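Local coordinates for protein F1 (Vaccinia virus ankara, PDB 4D2M) that binds the BH3 segment of pro-apoptotic Bim as a viral Bcl-2-like protein, and so probably blocks apoptosis of the host cell, at residues Tyr85-Ile89 with Ile178-Ser182. The protein carries 1 engineered substitution. Numbering follows the deposited sequence.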
ATOM      1  N   TYR A  85     -13.299  16.099 -19.840  1.00 34.05           N
ATOM      2  CA  TYR A  85     -13.443  16.253 -18.401  1.00 32.45           C
ATOM      3  C   TYR A  85     -12.114  16.663 -17.779  1.00 32.88           C
ATOM      4  O   TYR A  85     -12.078  17.452 -16.837  1.00 34.09           O
ATOM      5  CB  TYR A  85     -13.949  14.955 -17.771  1.00 33.00           C
ATOM      6  CG  TYR A  85     -15.350  14.557 -18.192  1.00 38.26           C
ATOM      7  CD1 TYR A  85     -16.145  15.410 -18.950  1.00 41.14           C
ATOM      8  CD2 TYR A  85     -15.878  13.330 -17.823  1.00 38.39           C
ATOM      9  CE1 TYR A  85     -17.421  15.046 -19.331  1.00 43.46           C
ATOM     10  CE2 TYR A  85     -17.155  12.958 -18.198  1.00 36.75           C
ATOM     11  CZ  TYR A  85     -17.920  13.820 -18.951  1.00 44.86           C
ATOM     12  OH  TYR A  85     -19.191  13.461 -19.331  1.00 52.28           O
ATOM     13  N   ILE A  86     -11.024  16.121 -18.311  1.00 31.92           N
ATOM     14  CA  ILE A  86      -9.691  16.485 -17.850  1.00 31.98           C
ATOM     15  C   ILE A  86      -9.412  17.962 -18.136  1.00 32.42           C
ATOM     16  O   ILE A  86      -8.879  18.672 -17.283  1.00 30.48           O
ATOM     17  CB  ILE A  86      -8.613  15.590 -18.504  1.00 30.11           C
ATOM     18  CG1 ILE A  86      -8.688  14.182 -17.906  1.00 30.14           C
ATOM     19  CG2 ILE A  86      -7.213  16.165 -18.289  1.00 30.26           C
ATOM     20  CD1 ILE A  86      -7.809  13.145 -18.598  1.00 30.32           C
ATOM     21  N   ASP A  87      -9.780  18.424 -19.330  1.00 33.30           N
ATOM     22  CA  ASP A  87      -9.606  19.831 -19.687  1.00 35.99           C
ATOM     23  C   ASP A  87     -10.389  20.740 -18.746  1.00 39.64           C
ATOM     24  O   ASP A  87      -9.897  21.786 -18.328  1.00 35.06           O
ATOM     25  CB  ASP A  87     -10.050  20.093 -21.132  1.00 37.81           C
ATOM     26  CG  ASP A  87      -9.020  19.656 -22.157  1.00 43.58           C
ATOM     27  OD1 ASP A  87      -7.848  19.439 -21.788  1.00 47.37           O
ATOM     28  OD2 ASP A  87      -9.386  19.541 -23.346  1.00 44.72           O
ATOM     29  N   ILE A  88     -11.612  20.337 -18.420  1.00 39.97           N
ATOM     30  CA  ILE A  88     -12.465  21.132 -17.546  1.00 39.65           C
ATOM     31  C   ILE A  88     -11.858  21.230 -16.150  1.00 35.53           C
ATOM     32  O   ILE A  88     -11.796  22.310 -15.569  1.00 35.46           O
ATOM     33  CB  ILE A  88     -13.884  20.540 -17.472  1.00 35.99           C
ATOM     34  CG1 ILE A  88     -14.575  20.709 -18.827  1.00 37.22           C
ATOM     35  CG2 ILE A  88     -14.716  21.223 -16.387  1.00 35.75           C
ATOM     36  CD1 ILE A  88     -15.797  19.842 -19.006  1.00 43.19           C
ATOM     37  N   ILE A  89     -11.396  20.104 -15.619  1.00 30.95           N
ATOM     38  CA  ILE A  89     -10.781  20.094 -14.296  1.00 30.66           C
ATOM     39  C   ILE A  89      -9.492  20.906 -14.324  1.00 30.62           C
ATOM     40  O   ILE A  89      -9.200  21.647 -13.386  1.00 33.69           O
ATOM     41  CB  ILE A  89     -10.503  18.653 -13.813  1.00 31.27           C
ATOM     42  CG1 ILE A  89     -11.825  17.912 -13.628  1.00 34.28           C
ATOM     43  CG2 ILE A  89      -9.727  18.640 -12.489  1.00 27.79           C
ATOM     44  CD1 ILE A  89     -11.687  16.428 -13.693  1.00 46.72           C
ATOM     45  N   ILE A 178     -19.738  18.449 -13.793  1.00 38.19           N
ATOM     46  CA  ILE A 178     -18.757  18.254 -14.856  1.00 42.62           C
ATOM     47  C   ILE A 178     -19.440  17.858 -16.163  1.00 45.22           C
ATOM     48  O   ILE A 178     -19.039  18.306 -17.239  1.00 43.33           O
ATOM     49  CB  ILE A 178     -17.715  17.173 -14.472  1.00 45.84           C
ATOM     50  CG1 ILE A 178     -16.989  17.559 -13.179  1.00 54.12           C
ATOM     51  CG2 ILE A 178     -16.704  16.954 -15.600  1.00 44.68           C
ATOM     52  CD1 ILE A 178     -16.197  18.851 -13.264  1.00 61.10           C
ATOM     53  N   THR A 179     -20.471  17.024 -16.070  1.00 43.81           N
ATOM     54  CA  THR A 179     -21.173  16.557 -17.263  1.00 47.23           C
ATOM     55  C   THR A 179     -21.995  17.668 -17.917  1.00 50.78           C
ATOM     56  O   THR A 179     -22.211  17.648 -19.128  1.00 54.03           O
ATOM     57  CB  THR A 179     -22.107  15.374 -16.945  1.00 49.73           C
ATOM     58  OG1 THR A 179     -22.971  15.719 -15.856  1.00 55.20           O
ATOM     59  CG2 THR A 179     -21.299  14.136 -16.582  1.00 50.41           C
ATOM     60  N   ASP A 180     -22.456  18.630 -17.122  1.00 57.77           N
ATOM     61  CA  ASP A 180     -23.208  19.762 -17.657  1.00 68.22           C
ATOM     62  C   ASP A 180     -22.328  20.609 -18.565  1.00 64.96           C
ATOM     63  O   ASP A 180     -22.777  21.102 -19.601  1.00 65.75           O
ATOM     64  CB  ASP A 180     -23.772  20.631 -16.529  1.00 83.43           C
ATOM     65  CG  ASP A 180     -24.903  19.958 -15.777  1.00 98.68           C
ATOM     66  OD1 ASP A 180     -25.515  19.016 -16.323  1.00103.97           O
ATOM     67  OD2 ASP A 180     -25.182  20.376 -14.632  1.00104.27           O
ATOM     68  N   ILE A 181     -21.072  20.777 -18.165  1.00 60.97           N
ATOM     69  CA  ILE A 181     -20.129  21.590 -18.920  1.00 64.71           C
ATOM     70  C   ILE A 181     -19.588  20.796 -20.107  1.00 69.87           C
ATOM     71  O   ILE A 181     -18.777  19.886 -19.937  1.00 63.30           O
ATOM     72  CB  ILE A 181     -18.962  22.073 -18.032  1.00 61.23           C
ATOM     73  CG1 ILE A 181     -19.506  22.768 -16.777  1.00 60.20           C
ATOM     74  CG2 ILE A 181     -18.050  23.010 -18.818  1.00 62.15           C
ATOM     75  CD1 ILE A 181     -18.447  23.164 -15.765  1.00 60.93           C
ATOM     76  N   SER A 182     -20.058  21.147 -21.301  1.00 80.16           N
ATOM     77  CA  SER A 182     -19.633  20.502 -22.544  1.00 93.81           C
ATOM     78  C   SER A 182     -20.101  19.052 -22.601  1.00 94.94           C
ATOM     79  O   SER A 182     -20.275  18.489 -23.682  1.00 96.67           O
ATOM     80  CB  SER A 182     -18.110  20.568 -22.697  1.00100.98           C
ATOM     81  OG  SER A 182     -17.728  20.368 -24.048  1.00107.08           O
TER
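Y85 lays one face of its ring against I178, whose CG2 methyl sits 4.1 Å from the ring centroid and 26° off the normal, a CH-pi contact. The methyl lies over the CG-CD1 side of the ring, 3.7 Å from CD1. With CG beside the backbone N (chi1 -65°), the ring leaves its helix and slants across I178 so that Y85 OH lies 3.5 Å from T179 CG2. That hydroxyl is hydrogen-bonded to E54 of the second subunit, while T179 OG1 turns back to the carbonyls of V175 and D176 in its own helix. One turn on from Y85, I88 divides its branches: CG2 meets I178 CD1 at 4.2 Å, and CD1 reaches I181, just beyond the end of helix 172-180, 3.9 Å from I181 CG2. The extended I88 chain (chi2 164°) carries CD1 out to this first residue to leave helical geometry. I89 adds a looser contact, its CG1 4.5 Å from I178 CD1, so the I178 CD1 methyl lies near both I88 and I89. The join is thus almost wholly apolar, with I178 touching Y85, I88 and I89. It packs the C-terminal end of helix 172-180 against the N-terminal half of helix 80-99 in this all-helical Bcl-2-like fold, at the periphery of the chain, where A61 of the second subunit packs on Y85, I86 and I89.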